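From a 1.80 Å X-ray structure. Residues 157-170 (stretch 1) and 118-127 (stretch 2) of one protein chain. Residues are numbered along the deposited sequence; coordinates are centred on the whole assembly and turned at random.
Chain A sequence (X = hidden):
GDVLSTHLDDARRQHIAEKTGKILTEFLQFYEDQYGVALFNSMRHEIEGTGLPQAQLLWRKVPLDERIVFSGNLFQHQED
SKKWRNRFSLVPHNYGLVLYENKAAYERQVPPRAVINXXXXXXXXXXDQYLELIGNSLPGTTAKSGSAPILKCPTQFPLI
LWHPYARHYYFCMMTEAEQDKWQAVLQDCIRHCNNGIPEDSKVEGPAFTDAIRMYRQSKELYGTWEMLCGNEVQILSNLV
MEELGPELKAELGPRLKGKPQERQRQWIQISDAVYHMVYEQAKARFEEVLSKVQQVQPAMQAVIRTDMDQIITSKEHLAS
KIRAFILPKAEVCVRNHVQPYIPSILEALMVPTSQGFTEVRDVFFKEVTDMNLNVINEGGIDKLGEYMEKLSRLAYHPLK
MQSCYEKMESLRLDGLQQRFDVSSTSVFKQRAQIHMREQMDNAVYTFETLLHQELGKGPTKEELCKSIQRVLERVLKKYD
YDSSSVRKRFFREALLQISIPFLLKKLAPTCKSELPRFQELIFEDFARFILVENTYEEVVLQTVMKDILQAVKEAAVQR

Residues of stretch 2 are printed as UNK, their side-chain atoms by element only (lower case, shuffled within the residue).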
ATOM      1  N   PHE A 157     -23.346   2.838 -18.294  1.00 35.53           N
ATOM      2  CA  PHE A 157     -22.071   2.251 -17.883  1.00 30.52           C
ATOM      3  C   PHE A 157     -21.252   3.284 -17.127  1.00 27.61           C
ATOM      4  O   PHE A 157     -20.297   3.858 -17.661  1.00 27.34           O
ATOM      5  CB  PHE A 157     -21.318   1.708 -19.093  1.00 32.60           C
ATOM      6  CG  PHE A 157     -22.157   0.802 -19.943  1.00 33.89           C
ATOM      7  CD1 PHE A 157     -22.485  -0.470 -19.500  1.00 39.95           C
ATOM      8  CD2 PHE A 157     -22.662   1.239 -21.156  1.00 47.11           C
ATOM      9  CE1 PHE A 157     -23.280  -1.302 -20.270  1.00 40.13           C
ATOM     10  CE2 PHE A 157     -23.456   0.413 -21.927  1.00 40.67           C
ATOM     11  CZ  PHE A 157     -23.763  -0.857 -21.484  1.00 37.79           C
ATOM     12  N   PRO A 158     -21.598   3.541 -15.874  1.00 31.60           N
ATOM     13  CA  PRO A 158     -20.850   4.521 -15.087  1.00 24.98           C
ATOM     14  C   PRO A 158     -19.622   3.897 -14.443  1.00 21.42           C
ATOM     15  O   PRO A 158     -19.509   2.677 -14.298  1.00 23.41           O
ATOM     16  CB  PRO A 158     -21.869   4.956 -14.030  1.00 29.23           C
ATOM     17  CG  PRO A 158     -22.667   3.699 -13.790  1.00 30.22           C
ATOM     18  CD  PRO A 158     -22.705   2.944 -15.101  1.00 31.48           C
ATOM     19  N   LEU A 159     -18.683   4.771 -14.077  1.00 24.44           N
ATOM     20  CA  LEU A 159     -17.527   4.437 -13.251  1.00 22.40           C
ATOM     21  C   LEU A 159     -17.324   5.606 -12.302  1.00 22.47           C
ATOM     22  O   LEU A 159     -17.090   6.731 -12.754  1.00 26.87           O
ATOM     23  CB  LEU A 159     -16.263   4.216 -14.096  1.00 22.55           C
ATOM     24  CG  LEU A 159     -15.398   2.974 -13.880  1.00 43.42           C
ATOM     25  CD1 LEU A 159     -16.259   1.738 -13.846  1.00 44.64           C
ATOM     26  CD2 LEU A 159     -14.374   2.856 -14.991  1.00 33.18           C
ATOM     27  N   ILE A 160     -17.427   5.355 -11.001  1.00 23.13           N
ATOM     28  CA  ILE A 160     -17.367   6.403  -9.989  1.00 19.77           C
ATOM     29  C   ILE A 160     -16.163   6.150  -9.097  1.00 20.39           C
ATOM     30  O   ILE A 160     -15.937   5.017  -8.657  1.00 21.81           O
ATOM     31  CB  ILE A 160     -18.667   6.466  -9.163  1.00 20.98           C
ATOM     32  CG1 ILE A 160     -19.822   6.913 -10.060  1.00 22.37           C
ATOM     33  CG2 ILE A 160     -18.500   7.431  -7.984  1.00 22.30           C
ATOM     34  CD1 ILE A 160     -21.187   6.596  -9.488  1.00 22.59           C
ATOM     35  N   LEU A 161     -15.386   7.200  -8.845  1.00 21.00           N
ATOM     36  CA  LEU A 161     -14.245   7.132  -7.945  1.00 21.69           C
ATOM     37  C   LEU A 161     -14.629   7.773  -6.614  1.00 19.76           C
ATOM     38  O   LEU A 161     -14.906   8.977  -6.564  1.00 20.63           O
ATOM     39  CB  LEU A 161     -13.042   7.858  -8.546  1.00 22.98           C
ATOM     40  CG  LEU A 161     -12.498   7.320  -9.865  1.00 26.79           C
ATOM     41  CD1 LEU A 161     -11.222   8.081 -10.225  1.00 24.57           C
ATOM     42  CD2 LEU A 161     -12.235   5.841  -9.763  1.00 31.44           C
ATOM     43  N   TRP A 162     -14.620   6.974  -5.546  1.00 18.21           N
ATOM     44  CA  TRP A 162     -14.947   7.411  -4.196  1.00 17.40           C
ATOM     45  C   TRP A 162     -13.692   7.397  -3.327  1.00 18.76           C
ATOM     46  O   TRP A 162     -12.835   6.527  -3.485  1.00 21.54           O
ATOM     47  CB  TRP A 162     -16.008   6.490  -3.587  1.00 20.87           C
ATOM     48  CG  TRP A 162     -16.300   6.706  -2.121  1.00 21.08           C
ATOM     49  CD1 TRP A 162     -17.295   7.480  -1.585  1.00 23.65           C
ATOM     50  CD2 TRP A 162     -15.620   6.109  -1.017  1.00 21.43           C
ATOM     51  NE1 TRP A 162     -17.268   7.408  -0.214  1.00 24.32           N
ATOM     52  CE2 TRP A 162     -16.246   6.572   0.162  1.00 23.81           C
ATOM     53  CE3 TRP A 162     -14.540   5.229  -0.908  1.00 20.37           C
ATOM     54  CZ2 TRP A 162     -15.827   6.180   1.429  1.00 21.26           C
ATOM     55  CZ3 TRP A 162     -14.125   4.839   0.357  1.00 26.88           C
ATOM     56  CH2 TRP A 162     -14.762   5.321   1.505  1.00 25.63           C
ATOM     57  N   HIS A 163     -13.603   8.351  -2.400  1.00 19.40           N
ATOM     58  CA  HIS A 163     -12.526   8.444  -1.418  1.00 19.67           C
ATOM     59  C   HIS A 163     -13.174   8.865  -0.107  1.00 18.65           C
ATOM     60  O   HIS A 163     -14.143   9.632  -0.125  1.00 21.03           O
ATOM     61  CB  HIS A 163     -11.467   9.468  -1.885  1.00 16.41           C
ATOM     62  CG  HIS A 163     -10.225   9.537  -1.046  1.00 18.77           C
ATOM     63  ND1 HIS A 163     -10.192  10.137   0.196  1.00 18.86           N
ATOM     64  CD2 HIS A 163      -8.953   9.152  -1.311  1.00 20.60           C
ATOM     65  CE1 HIS A 163      -8.961  10.088   0.677  1.00 18.12           C
ATOM     66  NE2 HIS A 163      -8.187   9.502  -0.222  1.00 18.70           N
ATOM     67  N   PRO A 164     -12.699   8.363   1.041  1.00 15.53           N
ATOM     68  CA  PRO A 164     -13.390   8.708   2.297  1.00 17.99           C
ATOM     69  C   PRO A 164     -13.360  10.189   2.623  1.00 24.34           C
ATOM     70  O   PRO A 164     -14.274  10.669   3.314  1.00 21.66           O
ATOM     71  CB  PRO A 164     -12.650   7.877   3.358  1.00 19.68           C
ATOM     72  CG  PRO A 164     -11.311   7.553   2.734  1.00 20.31           C
ATOM     73  CD  PRO A 164     -11.591   7.414   1.259  1.00 18.76           C
ATOM     74  N   TYR A 165     -12.347  10.935   2.136  1.00 22.03           N
ATOM     75  CA  TYR A 165     -12.131  12.332   2.532  1.00 20.86           C
ATOM     76  C   TYR A 165     -12.008  13.293   1.360  1.00 24.50           C
ATOM     77  O   TYR A 165     -12.381  14.462   1.499  1.00 21.80           O
ATOM     78  CB  TYR A 165     -10.855  12.458   3.411  1.00 19.26           C
ATOM     79  CG  TYR A 165     -10.772  11.438   4.521  1.00 23.27           C
ATOM     80  CD1 TYR A 165     -11.762  11.360   5.493  1.00 26.52           C
ATOM     81  CD2 TYR A 165      -9.727  10.531   4.576  1.00 24.48           C
ATOM     82  CE1 TYR A 165     -11.701  10.421   6.492  1.00 23.65           C
ATOM     83  CE2 TYR A 165      -9.657   9.579   5.586  1.00 26.98           C
ATOM     84  CZ  TYR A 165     -10.659   9.536   6.531  1.00 28.60           C
ATOM     85  OH  TYR A 165     -10.620   8.599   7.536  1.00 33.42           O
ATOM     86  N   ALA A 166     -11.462  12.848   0.225  1.00 20.21           N
ATOM     87  CA  ALA A 166     -11.215  13.726  -0.911  1.00 23.59           C
ATOM     88  C   ALA A 166     -12.415  13.701  -1.865  1.00 25.03           C
ATOM     89  O   ALA A 166     -13.387  12.974  -1.656  1.00 24.44           O
ATOM     90  CB  ALA A 166      -9.929  13.314  -1.621  1.00 21.62           C
ATOM     91  N   ARG A 167     -12.350  14.487  -2.938  1.00 23.60           N
ATOM     92  CA  ARG A 167     -13.548  14.637  -3.750  1.00 28.05           C
ATOM     93  C   ARG A 167     -13.805  13.370  -4.560  1.00 22.42           C
ATOM     94  O   ARG A 167     -12.928  12.526  -4.756  1.00 20.77           O
ATOM     95  CB  ARG A 167     -13.458  15.858  -4.671  1.00 33.24           C
ATOM     96  CG  ARG A 167     -12.560  15.715  -5.878  1.00 31.21           C
ATOM     97  CD  ARG A 167     -13.077  16.575  -7.051  1.00 38.02           C
ATOM     98  NE  ARG A 167     -14.155  15.905  -7.789  1.00 63.30           N
ATOM     99  CZ  ARG A 167     -14.837  16.434  -8.810  1.00 54.59           C
ATOM    100  NH1 ARG A 167     -15.800  15.729  -9.411  1.00 40.93           N
ATOM    101  NH2 ARG A 167     -14.563  17.662  -9.232  1.00 49.06           N
ATOM    102  N   HIS A 168     -15.045  13.225  -4.998  1.00 20.39           N
ATOM    103  CA  HIS A 168     -15.453  12.063  -5.768  1.00 19.59           C
ATOM    104  C   HIS A 168     -15.562  12.466  -7.225  1.00 23.94           C
ATOM    105  O   HIS A 168     -15.866  13.618  -7.539  1.00 26.35           O
ATOM    106  CB  HIS A 168     -16.787  11.508  -5.272  1.00 20.44           C
ATOM    107  CG  HIS A 168     -16.802  11.218  -3.803  1.00 25.05           C
ATOM    108  ND1 HIS A 168     -17.965  10.996  -3.098  1.00 23.49           N
ATOM    109  CD2 HIS A 168     -15.789  11.110  -2.907  1.00 22.85           C
ATOM    110  CE1 HIS A 168     -17.669  10.764  -1.829  1.00 27.25           C
ATOM    111  NE2 HIS A 168     -16.356  10.833  -1.685  1.00 20.05           N
ATOM    112  N   TYR A 169     -15.291  11.512  -8.108  1.00 23.72           N
ATOM    113  CA  TYR A 169     -15.325  11.733  -9.548  1.00 22.85           C
ATOM    114  C   TYR A 169     -16.354  10.813 -10.176  1.00 22.97           C
ATOM    115  O   TYR A 169     -16.481   9.651  -9.780  1.00 22.11           O
ATOM    116  CB  TYR A 169     -13.959  11.480 -10.172  1.00 22.64           C
ATOM    117  CG  TYR A 169     -12.884  12.388  -9.648  1.00 25.13           C
ATOM    118  CD1 TYR A 169     -12.702  13.653 -10.185  1.00 29.34           C
ATOM    119  CD2 TYR A 169     -12.056  11.989  -8.609  1.00 26.58           C
ATOM    120  CE1 TYR A 169     -11.714  14.498  -9.706  1.00 27.80           C
ATOM    121  CE2 TYR A 169     -11.065  12.822  -8.127  1.00 26.89           C
ATOM    122  CZ  TYR A 169     -10.898  14.073  -8.683  1.00 28.83           C
ATOM    123  OH  TYR A 169      -9.917  14.912  -8.206  1.00 34.30           O
ATOM    124  N   TYR A 170     -17.088  11.333 -11.159  1.00 22.38           N
ATOM    125  CA  TYR A 170     -18.169  10.596 -11.797  1.00 23.69           C
ATOM    126  C   TYR A 170     -17.922  10.559 -13.296  1.00 26.97           C
ATOM    127  O   TYR A 170     -17.876  11.610 -13.946  1.00 25.66           O
ATOM    128  CB  TYR A 170     -19.519  11.243 -11.491  1.00 23.45           C
ATOM    129  CG  TYR A 170     -19.667  11.652 -10.043  1.00 30.24           C
ATOM    130  CD1 TYR A 170     -19.822  10.697  -9.047  1.00 29.60           C
ATOM    131  CD2 TYR A 170     -19.633  12.990  -9.671  1.00 36.29           C
ATOM    132  CE1 TYR A 170     -19.959  11.067  -7.715  1.00 24.68           C
ATOM    133  CE2 TYR A 170     -19.767  13.367  -8.342  1.00 37.73           C
ATOM    134  CZ  TYR A 170     -19.929  12.399  -7.372  1.00 31.65           C
ATOM    135  OH  TYR A 170     -20.064  12.771  -6.047  1.00 35.38           O
ATOM    136  N   UNK A 118      -4.866   8.698  -7.413  1.00 21.44           N
ATOM    137  CA  UNK A 118      -6.023   7.941  -6.939  1.00 20.19           C
ATOM    138  C   UNK A 118      -5.733   7.106  -5.687  1.00 22.06           C
ATOM    139  O   UNK A 118      -6.476   6.165  -5.392  1.00 19.18           O
ATOM    140  o   UNK A 118      -5.549   6.187  -8.547  1.00 24.17           O
ATOM    141  c   UNK A 118      -6.555   7.058  -8.071  1.00 21.34           C
ATOM    142  N   UNK A 119      -4.684   7.430  -4.932  1.00 19.44           N
ATOM    143  CA  UNK A 119      -4.438   6.701  -3.690  1.00 20.74           C
ATOM    144  C   UNK A 119      -5.648   6.823  -2.767  1.00 19.19           C
ATOM    145  O   UNK A 119      -6.213   7.908  -2.608  1.00 19.54           O
ATOM    146  c   UNK A 119      -3.183   7.234  -2.994  1.00 21.82           C
ATOM    147  N   UNK A 120      -6.049   5.701  -2.171  1.00 20.94           N
ATOM    148  CA  UNK A 120      -7.151   5.692  -1.233  1.00 20.19           C
ATOM    149  C   UNK A 120      -8.527   5.645  -1.858  1.00 21.74           C
ATOM    150  O   UNK A 120      -9.529   5.646  -1.122  1.00 19.99           O
ATOM    151  N   UNK A 121      -8.617   5.609  -3.186  1.00 18.10           N
ATOM    152  CA  UNK A 121      -9.903   5.593  -3.864  1.00 19.87           C
ATOM    153  C   UNK A 121     -10.411   4.165  -4.035  1.00 20.03           C
ATOM    154  O   UNK A 121      -9.654   3.190  -3.941  1.00 21.41           O
ATOM    155  c   UNK A 121     -11.173   8.404  -5.412  1.00 18.28           C
ATOM    156  c   UNK A 121     -11.303   9.792  -5.337  1.00 19.14           C
ATOM    157  c   UNK A 121      -8.863   8.587  -4.833  1.00 22.87           C
ATOM    158  c   UNK A 121      -9.812   6.279  -5.237  1.00 19.28           C
ATOM    159  c   UNK A 121      -9.952   7.784  -5.162  1.00 20.71           C
ATOM    160  o   UNK A 121     -10.343  11.943  -4.924  1.00 21.73           O
ATOM    161  c   UNK A 121      -8.984   9.971  -4.749  1.00 21.13           C
ATOM    162  c   UNK A 121     -10.206  10.564  -5.008  1.00 21.08           C
ATOM    163  N   UNK A 122     -11.726   4.058  -4.259  1.00 20.42           N
ATOM    164  CA  UNK A 122     -12.404   2.816  -4.621  1.00 21.29           C
ATOM    165  C   UNK A 122     -13.266   3.089  -5.845  1.00 23.77           C
ATOM    166  O   UNK A 122     -13.771   4.199  -6.009  1.00 22.30           O
ATOM    167  c   UNK A 122     -11.780   0.773  -2.209  1.00 41.64           C
ATOM    168  c   UNK A 122     -12.602   2.058  -2.164  1.00 31.69           C
ATOM    169  c   UNK A 122     -11.430   0.288  -0.798  1.00 47.50           C
ATOM    170  n   UNK A 122     -10.057   0.708  -0.386  1.00 59.55           N
ATOM    171  c   UNK A 122     -13.306   2.300  -3.486  1.00 25.37           C
ATOM    172  N   UNK A 123     -13.454   2.069  -6.694  1.00 20.97           N
ATOM    173  CA  UNK A 123     -14.255   2.201  -7.913  1.00 21.13           C
ATOM    174  C   UNK A 123     -15.623   1.578  -7.696  1.00 25.01           C
ATOM    175  O   UNK A 123     -15.724   0.453  -7.195  1.00 23.08           O
ATOM    176  c   UNK A 123     -13.566   1.545  -9.121  1.00 22.35           C
ATOM    177  c   UNK A 123     -14.477   1.606 -10.355  1.00 21.26           C
ATOM    178  c   UNK A 123     -12.227   2.213  -9.422  1.00 25.62           C
ATOM    179  c   UNK A 123     -11.292   1.305 -10.213  1.00 28.53           C
ATOM    180  N   UNK A 124     -16.675   2.299  -8.090  1.00 20.95           N
ATOM    181  CA  UNK A 124     -18.036   1.773  -8.120  1.00 24.39           C
ATOM    182  C   UNK A 124     -18.517   1.753  -9.563  1.00 24.42           C
ATOM    183  O   UNK A 124     -18.225   2.675 -10.334  1.00 24.62           O
ATOM    184  c   UNK A 124     -18.839   2.758  -5.758  1.00 32.39           C
ATOM    185  c   UNK A 124     -17.671   3.679  -5.403  1.00 34.47           C
ATOM    186  c   UNK A 124     -18.997   2.626  -7.274  1.00 24.11           C
ATOM    187  c   UNK A 124     -18.693   1.404  -5.087  1.00 32.12           C
ATOM    188  N   UNK A 125     -19.257   0.708  -9.942  1.00 23.84           N
ATOM    189  CA  UNK A 125     -19.763   0.619 -11.308  1.00 22.71           C
ATOM    190  C   UNK A 125     -21.278   0.787 -11.387  1.00 28.28           C
ATOM    191  O   UNK A 125     -21.887   0.396 -12.390  1.00 28.39           O
ATOM    192  c   UNK A 125     -19.359  -0.707 -11.958  1.00 28.30           C
ATOM    193  c   UNK A 125     -17.858  -0.789 -12.116  1.00 36.67           C
ATOM    194  o   UNK A 125     -19.783  -1.782 -11.125  1.00 31.67           O
ATOM    195  N   UNK A 126     -21.903   1.344 -10.352  1.00 25.36           N
ATOM    196  CA  UNK A 126     -23.313   1.692 -10.446  1.00 29.76           C
ATOM    197  C   UNK A 126     -23.591   2.868  -9.526  1.00 32.40           C
ATOM    198  O   UNK A 126     -22.954   3.023  -8.475  1.00 26.29           O
ATOM    199  o   UNK A 126     -24.596   0.452  -8.757  1.00 28.56           O
ATOM    200  c   UNK A 126     -24.214   0.491 -10.118  1.00 35.13           C
ATOM    201  N   UNK A 127     -24.527   3.715  -9.955  1.00 27.13           N
ATOM    202  CA  UNK A 127     -24.891   4.867  -9.142  1.00 24.26           C
ATOM    203  C   UNK A 127     -25.471   4.408  -7.811  1.00 25.84           C
ATOM    204  O   UNK A 127     -25.193   4.997  -6.758  1.00 23.76           O
ATOM    205  c   UNK A 127     -25.190   6.390 -11.112  1.00 32.83           C
ATOM    206  c   UNK A 127     -25.870   5.780  -9.900  1.00 28.24           C
ATOM    207  c   UNK A 127     -26.366   6.876  -8.975  1.00 28.23           C
TER
HETATM  208  O   HOH W   1      -8.686  14.044  -5.475  1.00 37.88           O

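Position 118 carries one carbon and one oxygen, a hydroxymethyl group whose CB comes no closer to stretch 1 than 5.2 Å, at Leu161 CD1, and is therefore serine. Ser118 opens a type II beta turn, its O accepting a hydrogen bond from the backbone N of position 121 at 3.1 Å. Position 119 has a single side-chain carbon, which marks alanine. The contribution of Ala119 to the contact is its carbonyl: its O lies 3.3 Å from His163 CD2, at the edge of the imidazole and near its plane.

Position 120 has no side-chain atoms and is glycine. Two features agree with this. Its phi of 82° favours glycine, and an ideal CB would point toward stretch 1 and fall 2.8 Å from His163 NE2, a clash. The bare backbone of Gly120 lets the histidine ring approach, and its O lies 3.6 Å from Pro164 CD.

At position 121, one carbon leads to a six-carbon ring bearing an oxygen. The CA-to-CB bond points sideways, but the ring reaches over stretch 1: His163 CB sits over one face, 3.5 Å from the ring centroid, and Leu161 CB lies 3.7 Å from a ring carbon. The ring and its oxygen define tyrosine, and Tyr121, whose CD2 is that carbon, has the largest covered area of any residue here, 126 Å². At the tip, Tyr121 OH donates a hydrogen bond to Arg167 O at 2.7 Å. A water donates to the same Tyr121 OH, also at 2.7 Å, and connects it to Tyr169 OH, 3.1 Å from that water.

Position 122 has four carbons in a row ending in nitrogen. The second carbon lies 3.9 Å from Trp162 CE3, at the edge of the indole, and the chain then leads away. This is lysine, and the amine of Lys122 is satisfied elsewhere in the structure.

Position 123 has four carbons, forked at the first, with one arm two carbons long. The inner carbon of that arm packs 3.6 Å from Leu161 CD2, and the one-carbon arm lies 3.9 Å from Leu159 CG; hence isoleucine, these atoms being Ile123 CG1 and CG2. Position 124 also has four carbons, but forked at the second, and one terminal carbon meets Trp162 CB at 3.7 Å. It is leucine, and that carbon is Leu124 CD2.

Position 125 bears one carbon carrying an oxygen and a carbon, and the latter carbon lies 3.5 Å from Leu159 CD1. The branching makes it threonine. Position 126 has one carbon and one oxygen, its CA-to-CB bond pointing away from stretch 1, and is serine; the Ser126 side chain caps a backbone N just past the stretch, at the start of a helix. Position 127, one carbon carrying two others, one of them 4.3 Å from Ile160 CD1, is valine.

The contact is a short antiparallel pairing with a tyrosine anchor at one end. Lys122 N and O bond Trp162 O and N at 2.8 and 2.9 Å, and Leu124 N and O bond Ile160 O and N at 2.9 Å each. Leu161 and Ile123 share one sheet face; Ile160, Trp162, Lys122 and Leu124 share the other. Beyond the strand, Tyr121 ties the loop of Arg167 to this pairing.

Stretch 2 (118-127) SAGYKILTSV
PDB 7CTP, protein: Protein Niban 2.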